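Local atomic coordinates of multicopper oxidase (Pseudomonas thermotolerans, PDB entry 6VOW), a protein that probably oxidises phenolic or similar substrates at one copper site and passes the electrons to a copper cluster that reduces oxygen to water, as laccases do. Residues R220-L234 with K258-V272. Residues are numbered along the deposited sequence; the frame is centred on the assembly and turned at random.
Sequences RLRLFNLDNTVTYRL and KEYWLGPGMRIDLAV
R220 grips D269 side-on across two antiparallel strands. R220 NE donates to D269 OD1 at 3.0 Å, and R220 NH2 to D269 OD2; both oxygens lie near the guanidinium plane but are met from above the carboxylate plane. CG of R220 stands anti to the backbone N (chi1 174°), and the extended chain brings NE beside the aspartate. A water also bridges NH2 and OD2, its bond to NH2 weak. R222 adds only a long charge contact to D269. E157 and E166 pair with R220 and R222, and N132 donates to D269 OD1. With an alanine at R220, D269 would probably lose its two-pronged partner and E157 this salt bridge.

On the other face, L223 presses its CB against CG1 of I268 at 3.5 Å, a tight fit. L234 CD1 meets I268 CD1 at 3.9 Å, and L223 CB meets L262 CD2; these pairs join the two sheets of this cupredoxin-like sandwich.

Where both segments pass from one sheet to the other, N225 ND2 donates to L262 O at 2.9 Å and to V230 O. Y232 N reaches L262 O from the opposite face of that carbonyl. N225 OD1 closes an Asx turn on D227 N. The amide is thus fixed at both ends beside the type II turn G263-M266, whose G265 lies close to the Cu-O-Cu linkage. Buried charges are paired, and the N225 side chain ties loop 226-231 to the end of strand 260-262, while its backbone bonds M266 O and G265 N.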
ATOM      1  N   ARG A 220      17.010   7.696  -1.468  1.00 44.87           N
ATOM      2  CA  ARG A 220      15.685   7.416  -0.929  1.00 40.62           C
ATOM      3  C   ARG A 220      15.090   6.274  -1.720  1.00 40.31           C
ATOM      4  O   ARG A 220      14.776   6.427  -2.917  1.00 45.31           O
ATOM      5  CB  ARG A 220      14.852   8.613  -1.182  1.00 38.57           C
ATOM      6  CG  ARG A 220      13.426   8.442  -0.807  1.00 44.74           C
ATOM      7  CD  ARG A 220      12.730   9.690  -1.229  1.00 45.12           C
ATOM      8  NE  ARG A 220      11.476   9.849  -0.534  1.00 41.10           N
ATOM      9  CZ  ARG A 220      10.838  11.002  -0.484  1.00 46.85           C
ATOM     10  NH1 ARG A 220      11.398  12.082  -1.050  1.00 42.41           N
ATOM     11  NH2 ARG A 220       9.667  11.097   0.160  1.00 40.70           N
ATOM     12  N   LEU A 221      14.967   5.133  -1.068  1.00 40.00           N
ATOM     13  CA  LEU A 221      14.381   3.943  -1.678  1.00 41.79           C
ATOM     14  C   LEU A 221      12.953   3.961  -1.284  1.00 38.01           C
ATOM     15  O   LEU A 221      12.601   3.934  -0.087  1.00 41.36           O
ATOM     16  CB  LEU A 221      15.014   2.648  -1.114  1.00 41.04           C
ATOM     17  CG  LEU A 221      16.491   2.428  -1.273  1.00 42.21           C
ATOM     18  CD1 LEU A 221      16.843   1.059  -0.711  1.00 41.96           C
ATOM     19  CD2 LEU A 221      16.792   2.513  -2.734  1.00 47.98           C
ATOM     20  N   ARG A 222      12.131   4.059  -2.275  1.00 38.48           N
ATOM     21  CA  ARG A 222      10.681   4.090  -2.041  1.00 39.93           C
ATOM     22  C   ARG A 222      10.249   2.641  -2.179  1.00 38.11           C
ATOM     23  O   ARG A 222      10.393   2.080  -3.250  1.00 36.07           O
ATOM     24  CB  ARG A 222       9.993   4.947  -3.132  1.00 37.79           C
ATOM     25  CG  ARG A 222      10.448   6.387  -3.129  1.00 32.79           C
ATOM     26  CD  ARG A 222       9.841   7.112  -4.309  1.00 39.18           C
ATOM     27  NE  ARG A 222      10.160   8.565  -4.370  1.00 37.65           N
ATOM     28  CZ  ARG A 222       9.579   9.515  -3.649  1.00 32.70           C
ATOM     29  NH1 ARG A 222       8.727   9.254  -2.743  1.00 33.63           N
ATOM     30  NH2 ARG A 222       9.916  10.805  -3.816  1.00 40.23           N
ATOM     31  N   LEU A 223       9.742   2.052  -1.097  1.00 39.33           N
ATOM     32  CA  LEU A 223       9.455   0.588  -1.067  1.00 37.04           C
ATOM     33  C   LEU A 223       7.984   0.448  -0.979  1.00 35.02           C
ATOM     34  O   LEU A 223       7.358   0.947  -0.024  1.00 41.80           O
ATOM     35  CB  LEU A 223      10.091  -0.016   0.146  1.00 39.00           C
ATOM     36  CG  LEU A 223      11.592  -0.203  -0.140  1.00 51.55           C
ATOM     37  CD1 LEU A 223      12.423  -0.093   1.124  1.00 59.80           C
ATOM     38  CD2 LEU A 223      11.773  -1.572  -0.727  1.00 53.14           C
ATOM     39  N   PHE A 224       7.429  -0.180  -1.997  1.00 32.50           N
ATOM     40  CA  PHE A 224       6.000  -0.412  -2.099  1.00 37.36           C
ATOM     41  C   PHE A 224       5.720  -1.911  -2.062  1.00 34.63           C
ATOM     42  O   PHE A 224       6.265  -2.690  -2.856  1.00 37.02           O
ATOM     43  CB  PHE A 224       5.430   0.114  -3.424  1.00 39.05           C
ATOM     44  CG  PHE A 224       5.767   1.531  -3.747  1.00 35.94           C
ATOM     45  CD1 PHE A 224       6.967   1.854  -4.309  1.00 35.74           C
ATOM     46  CD2 PHE A 224       4.853   2.531  -3.531  1.00 32.83           C
ATOM     47  CE1 PHE A 224       7.214   3.180  -4.670  1.00 39.98           C
ATOM     48  CE2 PHE A 224       5.129   3.850  -3.803  1.00 36.81           C
ATOM     49  CZ  PHE A 224       6.299   4.162  -4.444  1.00 41.05           C
ATOM     50  N   ASN A 225       4.859  -2.310  -1.155  1.00 33.20           N
ATOM     51  CA  ASN A 225       4.459  -3.713  -1.144  1.00 37.80           C
ATOM     52  C   ASN A 225       3.165  -3.784  -1.944  1.00 39.09           C
ATOM     53  O   ASN A 225       2.075  -3.392  -1.459  1.00 35.25           O
ATOM     54  CB  ASN A 225       4.309  -4.238   0.293  1.00 39.53           C
ATOM     55  CG  ASN A 225       3.803  -5.695   0.319  1.00 43.12           C
ATOM     56  OD1 ASN A 225       3.227  -6.193  -0.659  1.00 37.11           O
ATOM     57  ND2 ASN A 225       4.029  -6.378   1.446  1.00 49.55           N
ATOM     58  N   LEU A 226       3.287  -4.238  -3.189  1.00 34.24           N
ATOM     59  CA  LEU A 226       2.168  -4.290  -4.021  1.00 36.71           C
ATOM     60  C   LEU A 226       1.569  -5.662  -4.024  1.00 47.57           C
ATOM     61  O   LEU A 226       0.707  -5.914  -4.845  1.00 39.59           O
ATOM     62  CB  LEU A 226       2.467  -3.791  -5.443  1.00 30.91           C
ATOM     63  CG  LEU A 226       3.143  -2.451  -5.500  1.00 32.85           C
ATOM     64  CD1 LEU A 226       3.231  -2.057  -6.959  1.00 40.24           C
ATOM     65  CD2 LEU A 226       2.360  -1.373  -4.757  1.00 33.67           C
ATOM     66  N   ASP A 227       1.906  -6.483  -3.033  1.00 46.22           N
ATOM     67  CA  ASP A 227       1.437  -7.823  -2.987  1.00 40.39           C
ATOM     68  C   ASP A 227       0.065  -7.972  -2.384  1.00 37.62           C
ATOM     69  O   ASP A 227      -0.315  -7.226  -1.591  1.00 42.58           O
ATOM     70  CB  ASP A 227       2.390  -8.708  -2.251  1.00 42.80           C
ATOM     71  CG  ASP A 227       2.161 -10.188  -2.624  1.00 57.00           C
ATOM     72  OD1 ASP A 227       2.515 -10.560  -3.798  1.00 43.52           O
ATOM     73  OD2 ASP A 227       1.523 -10.917  -1.765  1.00 51.14           O
ATOM     74  N   ASN A 228      -0.661  -8.992  -2.799  1.00 43.23           N
ATOM     75  CA  ASN A 228      -1.995  -9.399  -2.241  1.00 39.37           C
ATOM     76  C   ASN A 228      -1.900  -9.900  -0.838  1.00 38.99           C
ATOM     77  O   ASN A 228      -2.886  -9.801  -0.127  1.00 53.23           O
ATOM     78  CB  ASN A 228      -2.583 -10.628  -3.001  1.00 49.21           C
ATOM     79  CG  ASN A 228      -3.094 -10.312  -4.389  1.00 52.74           C
ATOM     80  OD1 ASN A 228      -2.494  -9.530  -5.102  1.00 54.00           O
ATOM     81  ND2 ASN A 228      -4.203 -10.968  -4.797  1.00 50.04           N
ATOM     82  N   THR A 229      -0.800 -10.556  -0.452  1.00 44.58           N
ATOM     83  CA  THR A 229      -0.747 -11.293   0.887  1.00 41.48           C
ATOM     84  C   THR A 229       0.575 -11.273   1.666  1.00 41.59           C
ATOM     85  O   THR A 229       0.560 -11.397   2.906  1.00 45.67           O
ATOM     86  CB  THR A 229      -1.201 -12.793   0.741  1.00 43.71           C
ATOM     87  OG1 THR A 229      -0.078 -13.649   0.565  1.00 56.84           O
ATOM     88  CG2 THR A 229      -2.040 -12.944  -0.401  1.00 33.32           C
ATOM     89  N   VAL A 230       1.695 -11.145   0.969  1.00 38.94           N
ATOM     90  CA  VAL A 230       2.982 -11.242   1.625  1.00 42.80           C
ATOM     91  C   VAL A 230       3.366 -10.064   2.566  1.00 40.71           C
ATOM     92  O   VAL A 230       3.094  -8.959   2.311  1.00 41.26           O
ATOM     93  CB  VAL A 230       4.085 -11.574   0.620  1.00 41.99           C
ATOM     94  CG1 VAL A 230       5.436 -11.604   1.277  1.00 44.01           C
ATOM     95  CG2 VAL A 230       3.803 -12.925  -0.009  1.00 47.22           C
ATOM     96  N   THR A 231       3.913 -10.365   3.717  1.00 43.11           N
ATOM     97  CA  THR A 231       4.625  -9.400   4.520  1.00 43.07           C
ATOM     98  C   THR A 231       6.128  -9.651   4.377  1.00 50.20           C
ATOM     99  O   THR A 231       6.592 -10.651   4.815  1.00 49.87           O
ATOM    100  CB  THR A 231       4.224  -9.546   5.950  1.00 40.01           C
ATOM    101  OG1 THR A 231       2.888  -9.056   6.086  1.00 43.47           O
ATOM    102  CG2 THR A 231       5.116  -8.734   6.821  1.00 43.67           C
ATOM    103  N   TYR A 232       6.859  -8.716   3.789  1.00 43.88           N
ATOM    104  CA  TYR A 232       8.282  -8.832   3.588  1.00 40.95           C
ATOM    105  C   TYR A 232       9.005  -8.307   4.821  1.00 41.60           C
ATOM    106  O   TYR A 232       8.806  -7.179   5.236  1.00 39.77           O
ATOM    107  CB  TYR A 232       8.682  -8.039   2.413  1.00 41.69           C
ATOM    108  CG  TYR A 232       7.957  -8.453   1.189  1.00 43.49           C
ATOM    109  CD1 TYR A 232       8.331  -9.586   0.474  1.00 46.33           C
ATOM    110  CD2 TYR A 232       6.910  -7.666   0.689  1.00 50.15           C
ATOM    111  CE1 TYR A 232       7.613  -9.961  -0.659  1.00 45.09           C
ATOM    112  CE2 TYR A 232       6.248  -8.008  -0.455  1.00 41.98           C
ATOM    113  CZ  TYR A 232       6.595  -9.165  -1.111  1.00 39.76           C
ATOM    114  OH  TYR A 232       5.873  -9.486  -2.238  1.00 33.83           O
ATOM    115  N   ARG A 233       9.814  -9.185   5.413  1.00 43.52           N
ATOM    116  CA  ARG A 233      10.582  -8.898   6.639  1.00 47.33           C
ATOM    117  C   ARG A 233      11.839  -8.273   6.169  1.00 37.79           C
ATOM    118  O   ARG A 233      12.873  -8.902   6.031  1.00 44.97           O
ATOM    119  CB  ARG A 233      10.838 -10.174   7.436  1.00 49.50           C
ATOM    120  CG  ARG A 233       9.515 -10.759   7.894  1.00 54.06           C
ATOM    121  CD  ARG A 233       9.651 -11.821   8.984  1.00 65.76           C
ATOM    122  NE  ARG A 233      10.635 -12.884   8.686  1.00 78.91           N
ATOM    123  CZ  ARG A 233      10.552 -13.772   7.681  1.00 82.06           C
ATOM    124  NH1 ARG A 233       9.536 -13.753   6.790  1.00 73.48           N
ATOM    125  NH2 ARG A 233      11.522 -14.698   7.551  1.00 73.71           N
ATOM    126  N   LEU A 234      11.704  -7.021   5.804  1.00 39.21           N
ATOM    127  CA  LEU A 234      12.795  -6.337   5.074  1.00 41.89           C
ATOM    128  C   LEU A 234      13.950  -6.071   5.962  1.00 39.16           C
ATOM    129  O   LEU A 234      13.811  -5.605   7.090  1.00 40.70           O
ATOM    130  CB  LEU A 234      12.319  -4.971   4.524  1.00 50.62           C
ATOM    131  CG  LEU A 234      11.263  -4.880   3.431  1.00 49.24           C
ATOM    132  CD1 LEU A 234      11.033  -3.409   3.095  1.00 59.68           C
ATOM    133  CD2 LEU A 234      11.676  -5.625   2.186  1.00 43.19           C
ATOM    134  N   LYS A 258      17.109  -4.128  12.455  1.00 59.55           N
ATOM    135  CA  LYS A 258      17.156  -5.548  12.075  1.00 66.20           C
ATOM    136  C   LYS A 258      16.199  -5.838  10.950  1.00 56.22           C
ATOM    137  O   LYS A 258      16.565  -6.483   9.972  1.00 48.43           O
ATOM    138  CB  LYS A 258      16.808  -6.440  13.294  1.00 75.70           C
ATOM    139  CG  LYS A 258      16.768  -7.980  13.071  1.00 80.45           C
ATOM    140  CD  LYS A 258      17.886  -8.567  12.205  1.00 87.46           C
ATOM    141  CE  LYS A 258      19.296  -8.262  12.721  1.00 98.47           C
ATOM    142  NZ  LYS A 258      19.919  -9.373  13.502  1.00107.78           N
ATOM    143  N   GLU A 259      14.963  -5.377  11.082  1.00 49.79           N
ATOM    144  CA  GLU A 259      14.034  -5.664  10.016  1.00 47.40           C
ATOM    145  C   GLU A 259      12.883  -4.720  10.030  1.00 44.36           C
ATOM    146  O   GLU A 259      12.606  -4.060  11.025  1.00 42.78           O
ATOM    147  CB  GLU A 259      13.579  -7.149  10.028  1.00 53.89           C
ATOM    148  CG  GLU A 259      13.101  -7.640  11.382  1.00 51.01           C
ATOM    149  CD  GLU A 259      12.656  -9.096  11.343  1.00 62.36           C
ATOM    150  OE1 GLU A 259      13.085  -9.885  10.452  1.00 62.64           O
ATOM    151  OE2 GLU A 259      11.855  -9.424  12.234  1.00 67.05           O
ATOM    152  N   TYR A 260      12.262  -4.547   8.897  1.00 49.14           N
ATOM    153  CA  TYR A 260      11.002  -3.819   8.920  1.00 52.13           C
ATOM    154  C   TYR A 260       9.947  -4.724   8.274  1.00 42.02           C
ATOM    155  O   TYR A 260      10.171  -5.227   7.189  1.00 47.24           O
ATOM    156  CB  TYR A 260      11.149  -2.487   8.203  1.00 51.69           C
ATOM    157  CG  TYR A 260       9.888  -1.698   8.303  1.00 38.97           C
ATOM    158  CD1 TYR A 260       8.855  -1.887   7.383  1.00 41.64           C
ATOM    159  CD2 TYR A 260       9.706  -0.756   9.320  1.00 36.09           C
ATOM    160  CE1 TYR A 260       7.686  -1.160   7.467  1.00 35.48           C
ATOM    161  CE2 TYR A 260       8.563  -0.046   9.384  1.00 36.61           C
ATOM    162  CZ  TYR A 260       7.551  -0.246   8.425  1.00 37.92           C
ATOM    163  OH  TYR A 260       6.354   0.441   8.528  1.00 56.29           O
ATOM    164  N   TRP A 261       8.824  -4.912   8.930  1.00 39.44           N
ATOM    165  CA  TRP A 261       7.752  -5.790   8.414  1.00 42.38           C
ATOM    166  C   TRP A 261       6.838  -4.987   7.526  1.00 39.03           C
ATOM    167  O   TRP A 261       5.974  -4.214   8.008  1.00 41.65           O
ATOM    168  CB  TRP A 261       6.935  -6.408   9.560  1.00 47.96           C
ATOM    169  CG  TRP A 261       7.681  -7.481  10.331  1.00 61.56           C
ATOM    170  CD1 TRP A 261       8.965  -7.427  10.753  1.00 69.75           C
ATOM    171  CD2 TRP A 261       7.181  -8.744  10.764  1.00 63.44           C
ATOM    172  NE1 TRP A 261       9.298  -8.543  11.428  1.00 77.46           N
ATOM    173  CE2 TRP A 261       8.228  -9.390  11.442  1.00 71.66           C
ATOM    174  CE3 TRP A 261       5.968  -9.402  10.616  1.00 66.48           C
ATOM    175  CZ2 TRP A 261       8.088 -10.652  12.014  1.00 77.22           C
ATOM    176  CZ3 TRP A 261       5.818 -10.659  11.166  1.00 81.64           C
ATOM    177  CH2 TRP A 261       6.872 -11.275  11.860  1.00 90.09           C
ATOM    178  N   LEU A 262       7.043  -5.129   6.231  1.00 44.28           N
ATOM    179  CA  LEU A 262       6.309  -4.393   5.237  1.00 41.42           C
ATOM    180  C   LEU A 262       5.172  -5.275   4.855  1.00 33.99           C
ATOM    181  O   LEU A 262       5.326  -6.191   4.031  1.00 36.87           O
ATOM    182  CB  LEU A 262       7.170  -4.153   3.951  1.00 44.59           C
ATOM    183  CG  LEU A 262       6.639  -3.080   2.965  1.00 38.31           C
ATOM    184  CD1 LEU A 262       6.698  -1.814   3.706  1.00 44.15           C
ATOM    185  CD2 LEU A 262       7.543  -2.882   1.775  1.00 42.91           C
ATOM    186  N   GLY A 263       4.047  -5.025   5.459  1.00 33.40           N
ATOM    187  CA  GLY A 263       2.822  -5.684   5.058  1.00 45.54           C
ATOM    188  C   GLY A 263       2.250  -5.301   3.709  1.00 38.69           C
ATOM    189  O   GLY A 263       2.625  -4.309   3.121  1.00 39.09           O
ATOM    190  N   PRO A 264       1.290  -6.088   3.228  1.00 46.30           N
ATOM    191  CA  PRO A 264       0.673  -5.752   1.924  1.00 44.71           C
ATOM    192  C   PRO A 264       0.065  -4.361   1.971  1.00 42.09           C
ATOM    193  O   PRO A 264      -0.593  -3.943   3.004  1.00 38.24           O
ATOM    194  CB  PRO A 264      -0.359  -6.847   1.721  1.00 48.65           C
ATOM    195  CG  PRO A 264       0.019  -7.957   2.681  1.00 46.98           C
ATOM    196  CD  PRO A 264       0.705  -7.312   3.829  1.00 43.92           C
ATOM    197  N   GLY A 265       0.392  -3.597   0.932  1.00 39.12           N
ATOM    198  CA  GLY A 265      -0.093  -2.223   0.859  1.00 45.94           C
ATOM    199  C   GLY A 265       0.604  -1.195   1.720  1.00 42.29           C
ATOM    200  O   GLY A 265       0.188  -0.029   1.775  1.00 44.18           O
ATOM    201  N   MET A 266       1.689  -1.601   2.366  1.00 37.18           N
ATOM    202  CA  MET A 266       2.529  -0.694   3.084  1.00 37.14           C
ATOM    203  C   MET A 266       3.679  -0.220   2.267  1.00 34.88           C
ATOM    204  O   MET A 266       4.142  -0.843   1.345  1.00 35.39           O
ATOM    205  CB  MET A 266       3.042  -1.339   4.378  1.00 38.26           C
ATOM    206  CG  MET A 266       1.886  -1.607   5.343  1.00 39.80           C
ATOM    207  SD  MET A 266       2.461  -2.573   6.749  1.00 49.81           S
ATOM    208  CE  MET A 266       3.203  -1.395   7.830  1.00 59.96           C
ATOM    209  N   ARG A 267       4.162   0.929   2.653  1.00 35.31           N
ATOM    210  CA  ARG A 267       5.291   1.527   1.959  1.00 35.27           C
ATOM    211  C   ARG A 267       6.202   2.152   2.967  1.00 35.01           C
ATOM    212  O   ARG A 267       5.804   2.510   4.066  1.00 38.92           O
ATOM    213  CB  ARG A 267       4.746   2.637   1.047  1.00 30.07           C
ATOM    214  CG  ARG A 267       3.765   2.217  -0.008  1.00 37.36           C
ATOM    215  CD  ARG A 267       2.330   2.291   0.450  1.00 32.76           C
ATOM    216  NE  ARG A 267       1.822   3.639   0.811  1.00 36.22           N
ATOM    217  CZ  ARG A 267       0.830   3.825   1.667  1.00 43.19           C
ATOM    218  NH1 ARG A 267       0.296   2.797   2.319  1.00 38.83           N
ATOM    219  NH2 ARG A 267       0.421   5.034   1.952  1.00 46.63           N
ATOM    220  N   ILE A 268       7.425   2.364   2.556  1.00 39.69           N
ATOM    221  CA  ILE A 268       8.372   3.098   3.350  1.00 36.20           C
ATOM    222  C   ILE A 268       9.268   3.868   2.418  1.00 39.52           C
ATOM    223  O   ILE A 268       9.515   3.482   1.267  1.00 31.00           O
ATOM    224  CB  ILE A 268       9.305   2.172   4.226  1.00 39.25           C
ATOM    225  CG1 ILE A 268      10.124   1.119   3.421  1.00 40.15           C
ATOM    226  CG2 ILE A 268       8.484   1.456   5.260  1.00 39.59           C
ATOM    227  CD1 ILE A 268      11.000   0.295   4.333  1.00 41.07           C
ATOM    228  N   ASP A 269       9.822   4.921   2.969  1.00 40.75           N
ATOM    229  CA  ASP A 269      11.001   5.550   2.347  1.00 43.81           C
ATOM    230  C   ASP A 269      12.122   5.145   3.246  1.00 41.07           C
ATOM    231  O   ASP A 269      12.083   5.411   4.455  1.00 41.87           O
ATOM    232  CB  ASP A 269      10.927   7.035   2.417  1.00 51.07           C
ATOM    233  CG  ASP A 269       9.999   7.632   1.382  1.00 52.20           C
ATOM    234  OD1 ASP A 269      10.122   7.290   0.192  1.00 51.41           O
ATOM    235  OD2 ASP A 269       9.178   8.491   1.770  1.00 50.01           O
ATOM    236  N   LEU A 270      13.114   4.543   2.628  1.00 37.42           N
ATOM    237  CA  LEU A 270      14.196   3.950   3.286  1.00 40.38           C
ATOM    238  C   LEU A 270      15.369   4.700   2.696  1.00 39.57           C
ATOM    239  O   LEU A 270      15.651   4.538   1.498  1.00 46.80           O
ATOM    240  CB  LEU A 270      14.211   2.424   2.995  1.00 43.60           C
ATOM    241  CG  LEU A 270      15.407   1.708   3.634  1.00 43.03           C
ATOM    242  CD1 LEU A 270      15.591   2.083   5.087  1.00 48.25           C
ATOM    243  CD2 LEU A 270      15.371   0.223   3.521  1.00 47.35           C
ATOM    244  N   ALA A 271      15.969   5.598   3.467  1.00 37.96           N
ATOM    245  CA  ALA A 271      17.206   6.265   2.983  1.00 43.51           C
ATOM    246  C   ALA A 271      18.407   5.458   3.309  1.00 46.37           C
ATOM    247  O   ALA A 271      18.622   5.107   4.505  1.00 42.06           O
ATOM    248  CB  ALA A 271      17.385   7.600   3.590  1.00 43.17           C
ATOM    249  N   VAL A 272      19.223   5.214   2.278  1.00 39.03           N
ATOM    250  CA  VAL A 272      20.333   4.303   2.385  1.00 43.36           C
ATOM    251  C   VAL A 272      21.628   5.071   2.030  1.00 42.25           C
ATOM    252  O   VAL A 272      21.704   5.724   0.983  1.00 37.67           O
ATOM    253  CB  VAL A 272      20.146   3.132   1.395  1.00 44.86           C
ATOM    254  CG1 VAL A 272      21.374   2.225   1.326  1.00 52.90           C
ATOM    255  CG2 VAL A 272      18.978   2.280   1.856  1.00 42.94           C
TER
HETATM  256  O   HOH W   1       7.653  10.654   1.980  1.00 72.03           O
HETATM  257  O   HOH W   2      13.068 -12.301   9.846  1.00 78.04           O